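Local structure of GH127 beta-L-arabinofuranoside (Geobacillus stearothermophilus, 4QK0) at residues A[131-135]-A[173-178]; A[139-145]-A[188-194]; A[226-232]-A[247-253]; A[258-262]-A[294-299]. The protein probably hydrolyses beta-L-arabinofuranosides, releasing L-arabinose, as a glycoside hydrolase family 127 beta-L-arabinofuranosidase. The contacts are given in a common frame with arbitrary orientation. Numbering follows the deposited sequence.

Contact 1 (A[131-135]-A[173-178]); sequences RWMNL and YIGTVF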
# COMPACT_ATOMS: atom_id res chain seq x y z
N ARG A 131 13.32 -10.55 -35.56
CA ARG A 131 13.72 -9.25 -35.15
C ARG A 131 12.73 -8.15 -35.52
O ARG A 131 11.95 -8.24 -36.47
CB ARG A 131 15.13 -8.90 -35.62
CG ARG A 131 15.32 -8.77 -37.13
CD ARG A 131 16.80 -8.68 -37.46
NE ARG A 131 16.99 -8.56 -38.89
CZ ARG A 131 18.16 -8.34 -39.52
NH1 ARG A 131 19.29 -8.16 -38.88
NH2 ARG A 131 18.14 -8.24 -40.86
N TRP A 132 12.70 -7.15 -34.66
CA TRP A 132 11.84 -6.00 -34.86
C TRP A 132 10.34 -6.26 -34.85
O TRP A 132 9.59 -5.46 -35.37
CB TRP A 132 12.20 -5.29 -36.18
CG TRP A 132 13.68 -4.99 -36.46
CD1 TRP A 132 14.34 -5.22 -37.63
CD2 TRP A 132 14.62 -4.34 -35.59
NE1 TRP A 132 15.66 -4.75 -37.54
CE2 TRP A 132 15.84 -4.19 -36.30
CE3 TRP A 132 14.55 -3.86 -34.27
CZ2 TRP A 132 16.97 -3.59 -35.74
CZ3 TRP A 132 15.68 -3.26 -33.71
CH2 TRP A 132 16.88 -3.14 -34.44
N MSE A 133 9.88 -7.35 -34.28
CA MSE A 133 8.45 -7.64 -34.24
C MSE A 133 7.82 -7.33 -32.88
O MSE A 133 6.61 -7.35 -32.73
CB MSE A 133 8.18 -9.09 -34.64
CG MSE A 133 8.60 -9.41 -36.09
SE MSE A 133 7.60 -8.43 -37.48
CE MSE A 133 8.92 -7.25 -38.32
N ASN A 134 8.64 -7.05 -31.86
CA ASN A 134 8.14 -6.68 -30.54
C ASN A 134 9.03 -5.67 -29.85
O ASN A 134 9.75 -5.94 -28.87
CB ASN A 134 7.91 -7.90 -29.63
CG ASN A 134 7.07 -7.54 -28.40
OD1 ASN A 134 6.92 -6.36 -28.05
ND2 ASN A 134 6.52 -8.55 -27.77
N LEU A 135 8.93 -4.45 -30.37
CA LEU A 135 9.63 -3.29 -29.81
C LEU A 135 9.03 -2.87 -28.49
O LEU A 135 9.71 -2.26 -27.68
CB LEU A 135 9.57 -2.11 -30.81
CG LEU A 135 10.61 -2.08 -31.96
CD1 LEU A 135 11.99 -1.86 -31.38
CD2 LEU A 135 10.60 -3.37 -32.78
N TYR A 173 22.38 0.70 -39.49
CA TYR A 173 21.35 -0.29 -39.84
C TYR A 173 20.02 0.12 -39.23
O TYR A 173 18.96 0.14 -39.92
CB TYR A 173 21.76 -1.70 -39.40
CG TYR A 173 20.67 -2.71 -39.58
CD1 TYR A 173 20.06 -2.90 -40.80
CD2 TYR A 173 20.18 -3.45 -38.47
CE1 TYR A 173 19.00 -3.79 -40.94
CE2 TYR A 173 19.11 -4.34 -38.59
CZ TYR A 173 18.52 -4.50 -39.79
OH TYR A 173 17.48 -5.40 -39.89
N ILE A 174 20.04 0.51 -37.95
CA ILE A 174 18.80 0.93 -37.28
C ILE A 174 18.11 2.09 -38.05
O ILE A 174 16.90 2.14 -38.20
CB ILE A 174 19.10 1.34 -35.83
CG1 ILE A 174 19.42 0.08 -35.00
CG2 ILE A 174 17.94 2.15 -35.22
CD1 ILE A 174 20.03 0.42 -33.68
N GLY A 175 18.93 3.00 -38.54
CA GLY A 175 18.48 4.13 -39.38
C GLY A 175 17.82 3.72 -40.66
O GLY A 175 16.92 4.38 -41.11
N THR A 176 18.23 2.59 -41.25
CA THR A 176 17.54 2.11 -42.43
C THR A 176 16.22 1.49 -42.07
O THR A 176 15.28 1.54 -42.86
CB THR A 176 18.36 1.09 -43.27
OG1 THR A 176 18.57 -0.13 -42.54
CG2 THR A 176 19.74 1.69 -43.69
N VAL A 177 16.15 0.87 -40.91
CA VAL A 177 14.96 0.10 -40.55
C VAL A 177 13.83 0.99 -40.04
O VAL A 177 12.67 0.79 -40.39
CB VAL A 177 15.28 -0.91 -39.47
CG1 VAL A 177 14.01 -1.53 -38.93
CG2 VAL A 177 16.18 -1.98 -40.03
N PHE A 178 14.18 1.96 -39.21
CA PHE A 178 13.14 2.79 -38.58
C PHE A 178 12.99 4.19 -39.17
O PHE A 178 13.97 4.92 -39.33
CB PHE A 178 13.42 2.92 -37.08
CG PHE A 178 13.27 1.61 -36.37
CD1 PHE A 178 12.05 1.19 -35.94
CD2 PHE A 178 14.36 0.78 -36.22
CE1 PHE A 178 11.90 -0.02 -35.31
CE2 PHE A 178 14.23 -0.45 -35.58
CZ PHE A 178 12.99 -0.85 -35.14
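An aromatic cluster of W132, Y173 and F178 fastens the loop 131-135 to the C-terminal end of helix 162-177 in the helical catalytic domain of this GH127 enzyme. W132 has positive phi (63°/21°), and its indole lies against the helix end. F178, the first residue to leave helical phi/psi, directs its edge at the face of the W132 six-membered ring (centroids 4.9 Å apart, planes at 88°), with F178 CZ 3.5 Å from W132 CE3. V177 adds a CH-pi contact, its CG1 4.0 Å from the centroid of the five-membered ring. Apolar packing widens the patch: W132 CH2 meets I174 CG1 at 4.1 Å, W132 CZ2 meets Y173 CE2 at 3.6 Å, and L135 CD1 reaches F178 CZ at 4.0 Å. L141 of helix 140-158 also touches W132, and the rings of Y118 and W132 meet edge-to-face. Among polar groups, Y173 OH lies over one face of the R131 guanidinium, 3.0 Å from R131 CZ and 3.1 Å from R131 NH2, but the N-H angles are too poor for a hydrogen bond; R131 instead forms a salt bridge with D116. The one hydrogen bond between the segments runs from W132 NE1 to Y173 OH, 3.0 Å long with an N-H...O angle of 164°.

Contact 2 (A[139-145]-A[188-194]); sequences HELYCAG and YDGHQEI
Y142 turns the edge of its ring to the face of H191 (centroids 4.4 Å apart, planes at 52°), CD2 lying 3.4 Å from H191 ND1; both have chi1 t. H139 (chi1 m) completes the aromatic cluster, with H191 CB over its ring, 4.3 Å from the centroid. The contact joins the start of helix 140-158, with H139 at the N-cap (62°/19°), to the loop before helix 194-205 in the helical catalytic domain; 188-194 is extended apart from G190, until E193 (167°/-43°) stands at the N-cap position of helix 194-205. CA atoms approach at Y142-E193 (5.3 Å) and G145-I194 (4.2 Å); a CB on G145 would clash with E193 CG. L141 CB packs on I194 CB at 3.9 Å. D189 (chi1 t) meets the helix start: OD2 accepts from Y142 N (3.1 Å) and weakly from L141 N (3.0 Å). Its OD1 closes an Asx turn with H191 N (2.7 Å) and accepts from a water (2.5 Å) that itself accepts from H139 N (2.8 Å). One buried carboxylate thus serves the helix start, where its negative charge suits the helix dipole.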
# COMPACT_ATOMS: atom_id res chain seq x y z
N HIS A 139 13.15 -4.78 -26.09
CA HIS A 139 14.34 -3.98 -25.70
C HIS A 139 15.52 -3.95 -26.71
O HIS A 139 16.63 -3.64 -26.34
CB HIS A 139 14.88 -4.48 -24.37
CG HIS A 139 14.04 -4.12 -23.19
ND1 HIS A 139 12.76 -4.59 -23.03
CD2 HIS A 139 14.34 -3.43 -22.07
CE1 HIS A 139 12.29 -4.20 -21.85
NE2 HIS A 139 13.22 -3.46 -21.27
N GLU A 140 15.25 -4.28 -27.96
CA GLU A 140 16.28 -4.31 -29.00
C GLU A 140 17.01 -2.98 -29.09
O GLU A 140 18.26 -2.93 -29.04
CB GLU A 140 15.67 -4.66 -30.35
CG GLU A 140 15.39 -6.13 -30.56
CD GLU A 140 14.49 -6.38 -31.79
OE1 GLU A 140 14.97 -7.00 -32.79
OE2 GLU A 140 13.30 -5.97 -31.72
N LEU A 141 16.24 -1.89 -29.22
CA LEU A 141 16.85 -0.55 -29.33
C LEU A 141 17.48 -0.12 -28.01
O LEU A 141 18.51 0.55 -27.98
CB LEU A 141 15.83 0.48 -29.81
CG LEU A 141 15.28 0.17 -31.18
CD1 LEU A 141 14.27 1.23 -31.56
CD2 LEU A 141 16.37 0.08 -32.25
N TYR A 142 16.84 -0.50 -26.91
CA TYR A 142 17.39 -0.26 -25.59
C TYR A 142 18.76 -0.88 -25.46
O TYR A 142 19.72 -0.23 -24.98
CB TYR A 142 16.40 -0.81 -24.53
CG TYR A 142 16.87 -0.87 -23.11
CD1 TYR A 142 17.55 -1.97 -22.65
CD2 TYR A 142 16.59 0.14 -22.22
CE1 TYR A 142 17.98 -2.03 -21.32
CE2 TYR A 142 17.00 0.08 -20.91
CZ TYR A 142 17.69 -1.02 -20.47
OH TYR A 142 18.08 -1.08 -19.18
N CYS A 143 18.89 -2.14 -25.83
CA CYS A 143 20.24 -2.78 -25.77
C CYS A 143 21.23 -2.10 -26.71
O CYS A 143 22.35 -1.85 -26.35
CB CYS A 143 20.17 -4.30 -26.07
SG CYS A 143 19.31 -5.24 -24.77
N ALA A 144 20.76 -1.76 -27.92
CA ALA A 144 21.62 -1.06 -28.88
C ALA A 144 22.07 0.27 -28.32
O ALA A 144 23.25 0.60 -28.35
CB ALA A 144 20.87 -0.84 -30.17
N GLY A 145 21.16 0.99 -27.68
CA GLY A 145 21.50 2.25 -27.04
C GLY A 145 22.54 2.09 -25.98
O GLY A 145 23.53 2.84 -25.94
N TYR A 188 9.46 2.53 -32.50
CA TYR A 188 10.32 3.02 -31.42
C TYR A 188 10.27 1.99 -30.25
O TYR A 188 9.41 1.14 -30.27
CB TYR A 188 9.83 4.41 -30.97
CG TYR A 188 8.35 4.59 -30.89
CD1 TYR A 188 7.63 4.11 -29.79
CD2 TYR A 188 7.64 5.23 -31.91
CE1 TYR A 188 6.26 4.25 -29.71
CE2 TYR A 188 6.26 5.38 -31.83
CZ TYR A 188 5.57 4.90 -30.72
OH TYR A 188 4.20 5.08 -30.61
N ASP A 189 11.16 2.06 -29.27
CA ASP A 189 11.29 1.01 -28.23
C ASP A 189 10.38 1.34 -27.06
O ASP A 189 10.15 2.51 -26.71
CB ASP A 189 12.74 0.85 -27.75
CG ASP A 189 13.02 -0.51 -27.03
OD1 ASP A 189 12.39 -0.82 -25.99
OD2 ASP A 189 13.92 -1.23 -27.48
N GLY A 190 9.82 0.27 -26.49
CA GLY A 190 9.01 0.34 -25.27
C GLY A 190 9.81 0.85 -24.12
O GLY A 190 9.26 1.42 -23.17
N HIS A 191 11.12 0.73 -24.22
CA HIS A 191 11.98 1.33 -23.24
C HIS A 191 12.95 2.29 -23.88
O HIS A 191 13.95 1.88 -24.48
CB HIS A 191 12.75 0.26 -22.46
CG HIS A 191 13.29 0.74 -21.16
ND1 HIS A 191 13.92 1.95 -21.01
CD2 HIS A 191 13.30 0.16 -19.92
CE1 HIS A 191 14.31 2.11 -19.75
NE2 HIS A 191 13.92 1.04 -19.07
N GLN A 192 12.71 3.58 -23.63
CA GLN A 192 13.53 4.62 -24.12
C GLN A 192 14.94 4.47 -23.62
O GLN A 192 15.18 3.95 -22.52
CB GLN A 192 12.95 5.98 -23.75
CG GLN A 192 11.52 6.18 -24.15
CD GLN A 192 10.51 5.76 -23.07
OE1 GLN A 192 10.61 4.68 -22.51
NE2 GLN A 192 9.54 6.64 -22.77
N GLU A 193 15.88 4.90 -24.46
CA GLU A 193 17.31 4.81 -24.22
C GLU A 193 18.06 5.10 -25.54
O GLU A 193 19.08 5.77 -25.51
CB GLU A 193 17.77 3.44 -23.65
CG GLU A 193 19.22 3.05 -23.89
CD GLU A 193 20.21 3.89 -23.11
OE1 GLU A 193 19.82 4.64 -22.19
OE2 GLU A 193 21.42 3.79 -23.40
N ILE A 194 17.60 4.56 -26.63
CA ILE A 194 18.29 4.73 -27.93
C ILE A 194 18.38 6.22 -28.29
O ILE A 194 19.39 6.68 -28.83
CB ILE A 194 17.60 3.93 -29.06
CG1 ILE A 194 18.45 3.91 -30.34
CG2 ILE A 194 16.24 4.49 -29.40
CD1 ILE A 194 19.77 3.25 -30.20
O HOH W 1 11.15 -2.92 -25.34

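Contact 3 (A[226-232]-A[247-253]); sequences YYFDQEK and YRYHQAH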
# COMPACT_ATOMS: atom_id res chain seq x y z
N TYR A 226 -1.46 4.01 -33.13
CA TYR A 226 -0.35 3.60 -32.25
C TYR A 226 0.51 2.51 -32.86
O TYR A 226 0.02 1.44 -33.20
CB TYR A 226 -0.92 3.08 -30.93
CG TYR A 226 -1.46 4.12 -29.95
CD1 TYR A 226 -0.72 5.24 -29.62
CD2 TYR A 226 -2.68 3.93 -29.32
CE1 TYR A 226 -1.18 6.14 -28.69
CE2 TYR A 226 -3.15 4.83 -28.38
CZ TYR A 226 -2.40 5.93 -28.08
OH TYR A 226 -2.86 6.89 -27.17
N TYR A 227 1.79 2.77 -33.01
CA TYR A 227 2.70 1.74 -33.46
C TYR A 227 2.57 0.45 -32.64
O TYR A 227 2.58 -0.65 -33.19
CB TYR A 227 4.15 2.22 -33.44
CG TYR A 227 5.10 1.09 -33.71
CD1 TYR A 227 5.08 0.41 -34.93
CD2 TYR A 227 5.97 0.66 -32.75
CE1 TYR A 227 5.90 -0.67 -35.16
CE2 TYR A 227 6.81 -0.40 -32.98
CZ TYR A 227 6.77 -1.07 -34.17
OH TYR A 227 7.63 -2.10 -34.37
N PHE A 228 2.45 0.57 -31.32
CA PHE A 228 2.42 -0.66 -30.51
C PHE A 228 1.18 -1.46 -30.77
O PHE A 228 1.19 -2.68 -30.62
CB PHE A 228 2.55 -0.35 -28.99
CG PHE A 228 3.88 0.21 -28.58
CD1 PHE A 228 5.08 -0.17 -29.23
CD2 PHE A 228 3.96 1.08 -27.54
CE1 PHE A 228 6.31 0.32 -28.85
CE2 PHE A 228 5.20 1.58 -27.14
CZ PHE A 228 6.37 1.21 -27.80
N ASP A 229 0.09 -0.80 -31.13
CA ASP A 229 -1.13 -1.55 -31.52
C ASP A 229 -0.92 -2.25 -32.85
O ASP A 229 -1.37 -3.37 -33.03
CB ASP A 229 -2.37 -0.63 -31.61
CG ASP A 229 -2.94 -0.28 -30.25
OD1 ASP A 229 -2.62 -0.97 -29.24
OD2 ASP A 229 -3.68 0.72 -30.16
N GLN A 230 -0.23 -1.60 -33.77
CA GLN A 230 0.02 -2.21 -35.09
C GLN A 230 0.87 -3.45 -34.94
O GLN A 230 0.53 -4.47 -35.50
CB GLN A 230 0.67 -1.21 -36.06
CG GLN A 230 -0.19 0.02 -36.36
CD GLN A 230 0.54 1.11 -37.14
OE1 GLN A 230 1.72 1.42 -36.91
NE2 GLN A 230 -0.18 1.73 -38.07
N GLU A 231 1.98 -3.38 -34.20
CA GLU A 231 2.82 -4.59 -34.10
C GLU A 231 2.16 -5.70 -33.29
O GLU A 231 2.34 -6.89 -33.58
CB GLU A 231 4.25 -4.29 -33.57
CG GLU A 231 4.34 -3.59 -32.23
CD GLU A 231 5.67 -3.82 -31.52
OE1 GLU A 231 5.65 -3.95 -30.28
OE2 GLU A 231 6.74 -3.85 -32.19
N LYS A 232 1.40 -5.29 -32.30
CA LYS A 232 0.61 -6.22 -31.47
C LYS A 232 -0.36 -7.03 -32.33
O LYS A 232 -0.41 -8.24 -32.28
CB LYS A 232 -0.14 -5.41 -30.42
CG LYS A 232 -1.29 -6.07 -29.72
CD LYS A 232 -1.66 -5.37 -28.39
CE LYS A 232 -3.00 -4.67 -28.43
NZ LYS A 232 -3.66 -4.75 -27.09
N TYR A 247 -0.53 2.64 -22.38
CA TYR A 247 0.71 3.12 -22.95
C TYR A 247 1.29 4.26 -22.21
O TYR A 247 2.41 4.68 -22.50
CB TYR A 247 0.51 3.48 -24.41
CG TYR A 247 0.23 2.27 -25.27
CD1 TYR A 247 0.97 1.10 -25.11
CD2 TYR A 247 -0.81 2.29 -26.24
CE1 TYR A 247 0.72 -0.01 -25.90
CE2 TYR A 247 -1.03 1.20 -27.05
CZ TYR A 247 -0.26 0.05 -26.87
OH TYR A 247 -0.51 -1.07 -27.65
N ARG A 248 0.59 4.76 -21.22
CA ARG A 248 1.25 5.64 -20.24
C ARG A 248 2.47 5.00 -19.62
O ARG A 248 3.44 5.68 -19.29
CB ARG A 248 0.30 6.03 -19.12
CG ARG A 248 -0.84 6.90 -19.62
CD ARG A 248 -2.01 6.86 -18.66
NE ARG A 248 -1.65 7.46 -17.38
CZ ARG A 248 -1.84 8.74 -17.07
NH1 ARG A 248 -2.33 9.58 -17.97
NH2 ARG A 248 -1.51 9.19 -15.83
N TYR A 249 2.44 3.68 -19.47
CA TYR A 249 3.61 3.00 -18.88
C TYR A 249 4.89 3.34 -19.63
O TYR A 249 5.93 3.61 -19.02
CB TYR A 249 3.41 1.51 -18.97
CG TYR A 249 4.55 0.67 -18.45
CD1 TYR A 249 4.74 0.49 -17.09
CD2 TYR A 249 5.38 -0.04 -19.32
CE1 TYR A 249 5.76 -0.31 -16.59
CE2 TYR A 249 6.40 -0.89 -18.84
CZ TYR A 249 6.58 -1.01 -17.48
OH TYR A 249 7.56 -1.78 -16.98
N HIS A 250 4.79 3.34 -20.96
CA HIS A 250 5.93 3.66 -21.86
C HIS A 250 5.99 5.14 -22.31
O HIS A 250 6.80 5.49 -23.16
CB HIS A 250 5.83 2.86 -23.16
CG HIS A 250 5.48 1.43 -22.97
ND1 HIS A 250 4.17 0.98 -22.94
CD2 HIS A 250 6.26 0.34 -22.84
CE1 HIS A 250 4.17 -0.33 -22.77
NE2 HIS A 250 5.41 -0.75 -22.76
N GLN A 251 5.13 5.99 -21.74
CA GLN A 251 5.01 7.39 -22.15
C GLN A 251 4.82 7.52 -23.68
O GLN A 251 5.36 8.42 -24.30
CB GLN A 251 6.21 8.23 -21.67
CG GLN A 251 6.42 8.19 -20.16
CD GLN A 251 7.22 6.99 -19.66
OE1 GLN A 251 8.00 6.39 -20.42
NE2 GLN A 251 7.04 6.63 -18.40
N ALA A 252 4.03 6.61 -24.22
CA ALA A 252 3.68 6.55 -25.59
C ALA A 252 2.19 6.73 -25.79
O ALA A 252 1.64 6.28 -26.79
CB ALA A 252 4.13 5.22 -26.18
N HIS A 253 1.52 7.42 -24.86
CA HIS A 253 0.06 7.63 -24.88
C HIS A 253 -0.32 8.83 -25.77
O HIS A 253 -1.36 8.82 -26.43
CB HIS A 253 -0.51 7.81 -23.47
CG HIS A 253 0.21 8.85 -22.66
ND1 HIS A 253 1.56 8.79 -22.42
CD2 HIS A 253 -0.25 9.92 -21.96
CE1 HIS A 253 1.92 9.82 -21.67
NE2 HIS A 253 0.84 10.52 -21.38
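A partly buried aromatic cluster, Y226, F228, Y247 and H250, joins the start of helix 227-234 to the loop that follows it in the catalytic domain. Y247 touches both Y226 and F228. Its ring edge faces the Y226 ring (centroids 5.2 Å apart, planes at 69°; Y226 CD2 to Y247 CE2 3.9 Å), while F228 CB approaches Y247 CZ at 3.5 Å and the F228 and Y247 rings meet obliquely. F228 in turn directs its edge at the face of H250, centroids 5.3 Å apart, and F228 CE2 touches A252 CB at 3.9 Å. The catalytic domain belongs to the six-hairpin glycosidase clan, whose members are built around an (alpha/alpha)6 barrel, and here helix 227-234 and the loop leading to strand 264-265 are joined by side chains. Y247 and R248 are in a 3-10 segment; the chain then turns back through Q251, which has positive phi (51°/40°), so that A252 N bonds to Y247 O at 3.1 Å and A252 faces the helix. Two tyrosine hydroxyls tie the ends of the cluster. Y226 OH donates to the backbone H253 O at 2.6 Å, and Y247 OH donates to D229 OD1, also at 2.6 Å, in the first turn of the helix. Beyond the two segments, Y188 meets F228 edge-to-face and F241 packs on H250; Q251 hydrogen-bonds to Q192.

Contact 4 (A[258-262]-A[294-299]); sequences EQKQA and TLWENV
Within the helical catalytic domain of the six-hairpin clan, the irregular loop segment 258-262 runs along one side of helix 286-302, where residues 294-299 are regular helix. Nearest CA pairs advance together, K260-L295 at 5.8 Å, Q261-N298 at 6.0 Å and A262-V299 at 6.2 Å, so both segments run in the same general direction. After E258, Q259 (-80°/111°) places its carbonyl O 3.4 Å from L295 CD2, while its side chain turns to Q251. K260 bends the path (-107°/-12°); its CA-to-CB bond points away overall, yet CB lies 4.2 Å from T294 CG2 and its O is 3.9 Å from N298 CB. Q261 returns to extended geometry (-124°/146°), with C 3.7 Å from L295 CD2 and CA 3.4 Å from N298 OD1. L295 (chi1 m, chi2 t) thus packs its CD2 against backbone from Q259 to A262, and Y273 and M276 of helix 266-283 also touch its side chain. A262 (-71°/128°) meets V299 (chi1 t), CB to CG2 3.6 Å. N298 (chi1 t) also bonds Q303 through OD1 and D322 through ND2; that same OD1 accepts from A262 N at 3.0 Å, with an N-H...O angle of 159°.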
# COMPACT_ATOMS: atom_id res chain seq x y z
N GLU A 258 2.89 17.11 -25.88
CA GLU A 258 1.62 17.26 -25.17
C GLU A 258 1.65 16.65 -23.75
O GLU A 258 0.66 16.73 -23.04
CB GLU A 258 0.52 16.60 -25.97
CG GLU A 258 0.37 17.27 -27.32
CD GLU A 258 -0.51 16.50 -28.29
OE1 GLU A 258 -0.18 16.56 -29.50
OE2 GLU A 258 -1.52 15.84 -27.90
N GLN A 259 2.76 16.01 -23.37
CA GLN A 259 2.92 15.46 -22.01
C GLN A 259 3.29 16.57 -21.04
O GLN A 259 4.40 17.14 -21.09
CB GLN A 259 3.96 14.30 -22.01
CG GLN A 259 3.46 13.12 -22.80
CD GLN A 259 4.40 11.93 -22.77
OE1 GLN A 259 5.12 11.69 -21.78
NE2 GLN A 259 4.42 11.18 -23.88
N LYS A 260 2.35 16.87 -20.16
CA LYS A 260 2.55 17.90 -19.16
C LYS A 260 2.74 17.38 -17.75
O LYS A 260 3.12 18.16 -16.86
CB LYS A 260 1.35 18.86 -19.19
CG LYS A 260 1.24 19.59 -20.52
CD LYS A 260 0.13 20.64 -20.51
CE LYS A 260 -0.26 21.04 -21.93
NZ LYS A 260 0.93 21.25 -22.80
N GLN A 261 2.47 16.09 -17.55
CA GLN A 261 2.79 15.38 -16.31
C GLN A 261 3.65 14.19 -16.57
O GLN A 261 3.47 13.49 -17.57
CB GLN A 261 1.54 14.85 -15.58
CG GLN A 261 0.67 15.92 -14.96
CD GLN A 261 -0.23 16.53 -16.00
OE1 GLN A 261 -0.69 15.84 -16.89
NE2 GLN A 261 -0.51 17.82 -15.87
N ALA A 262 4.52 13.92 -15.62
CA ALA A 262 5.24 12.67 -15.59
C ALA A 262 4.28 11.56 -15.22
O ALA A 262 3.51 11.69 -14.27
CB ALA A 262 6.36 12.74 -14.57
N THR A 294 8.34 22.09 -18.49
CA THR A 294 7.07 21.81 -17.87
C THR A 294 7.18 20.45 -17.14
O THR A 294 6.74 20.33 -16.03
CB THR A 294 5.98 21.76 -18.93
OG1 THR A 294 5.84 23.07 -19.46
CG2 THR A 294 4.63 21.33 -18.37
N LEU A 295 7.83 19.49 -17.78
CA LEU A 295 8.00 18.19 -17.18
C LEU A 295 8.96 18.24 -16.01
O LEU A 295 8.71 17.61 -15.00
CB LEU A 295 8.43 17.17 -18.20
CG LEU A 295 7.29 16.83 -19.17
CD1 LEU A 295 7.82 16.26 -20.46
CD2 LEU A 295 6.33 15.84 -18.56
N TRP A 296 10.02 19.03 -16.13
CA TRP A 296 10.95 19.23 -15.05
C TRP A 296 10.27 19.75 -13.81
O TRP A 296 10.54 19.30 -12.70
CB TRP A 296 12.03 20.24 -15.43
CG TRP A 296 12.87 20.61 -14.29
CD1 TRP A 296 12.77 21.69 -13.51
CD2 TRP A 296 13.93 19.83 -13.76
NE1 TRP A 296 13.71 21.66 -12.53
CE2 TRP A 296 14.44 20.52 -12.67
CE3 TRP A 296 14.52 18.64 -14.15
CZ2 TRP A 296 15.51 20.09 -11.96
CZ3 TRP A 296 15.55 18.17 -13.45
CH2 TRP A 296 16.05 18.89 -12.33
N GLU A 297 9.50 20.79 -13.97
CA GLU A 297 8.76 21.36 -12.86
C GLU A 297 7.79 20.33 -12.26
O GLU A 297 7.67 20.25 -11.06
CB GLU A 297 7.98 22.60 -13.31
CG GLU A 297 8.92 23.77 -13.67
CD GLU A 297 9.64 24.38 -12.46
OE1 GLU A 297 8.93 24.92 -11.57
OE2 GLU A 297 10.90 24.33 -12.36
N ASN A 298 7.11 19.55 -13.10
CA ASN A 298 6.18 18.60 -12.58
C ASN A 298 6.93 17.52 -11.76
O ASN A 298 6.51 17.17 -10.65
CB ASN A 298 5.40 17.94 -13.67
CG ASN A 298 4.32 17.01 -13.10
OD1 ASN A 298 4.34 15.79 -13.29
ND2 ASN A 298 3.33 17.61 -12.44
N VAL A 299 8.01 16.97 -12.30
CA VAL A 299 8.73 15.90 -11.60
C VAL A 299 9.31 16.44 -10.29
O VAL A 299 9.09 15.85 -9.24
CB VAL A 299 9.87 15.31 -12.45
CG1 VAL A 299 10.73 14.43 -11.60
CG2 VAL A 299 9.30 14.53 -13.57

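All four contacts lie in the catalytic domain. Contacts 1 and 2 interlock along the chain, their segments alternating, with centres about 10 Å apart; they share the hairpin of helices 140-158 and 162-177 and touch where L135 O meets G190 N and W132 N meets E140 OE1. Contact 3 follows, about 14 Å from contact 2 and 16 Å from contact 1 between centres; E231 reaches L135 N, and Q251 reaches Q192. Contact 4 comes last, linked to contact 3 through Q251 O and Q259 NE2 but about 29 Å from contact 1 between centres. Loops and helix ends of the catalytic domain are thus connected through a series of neighbouring contacts.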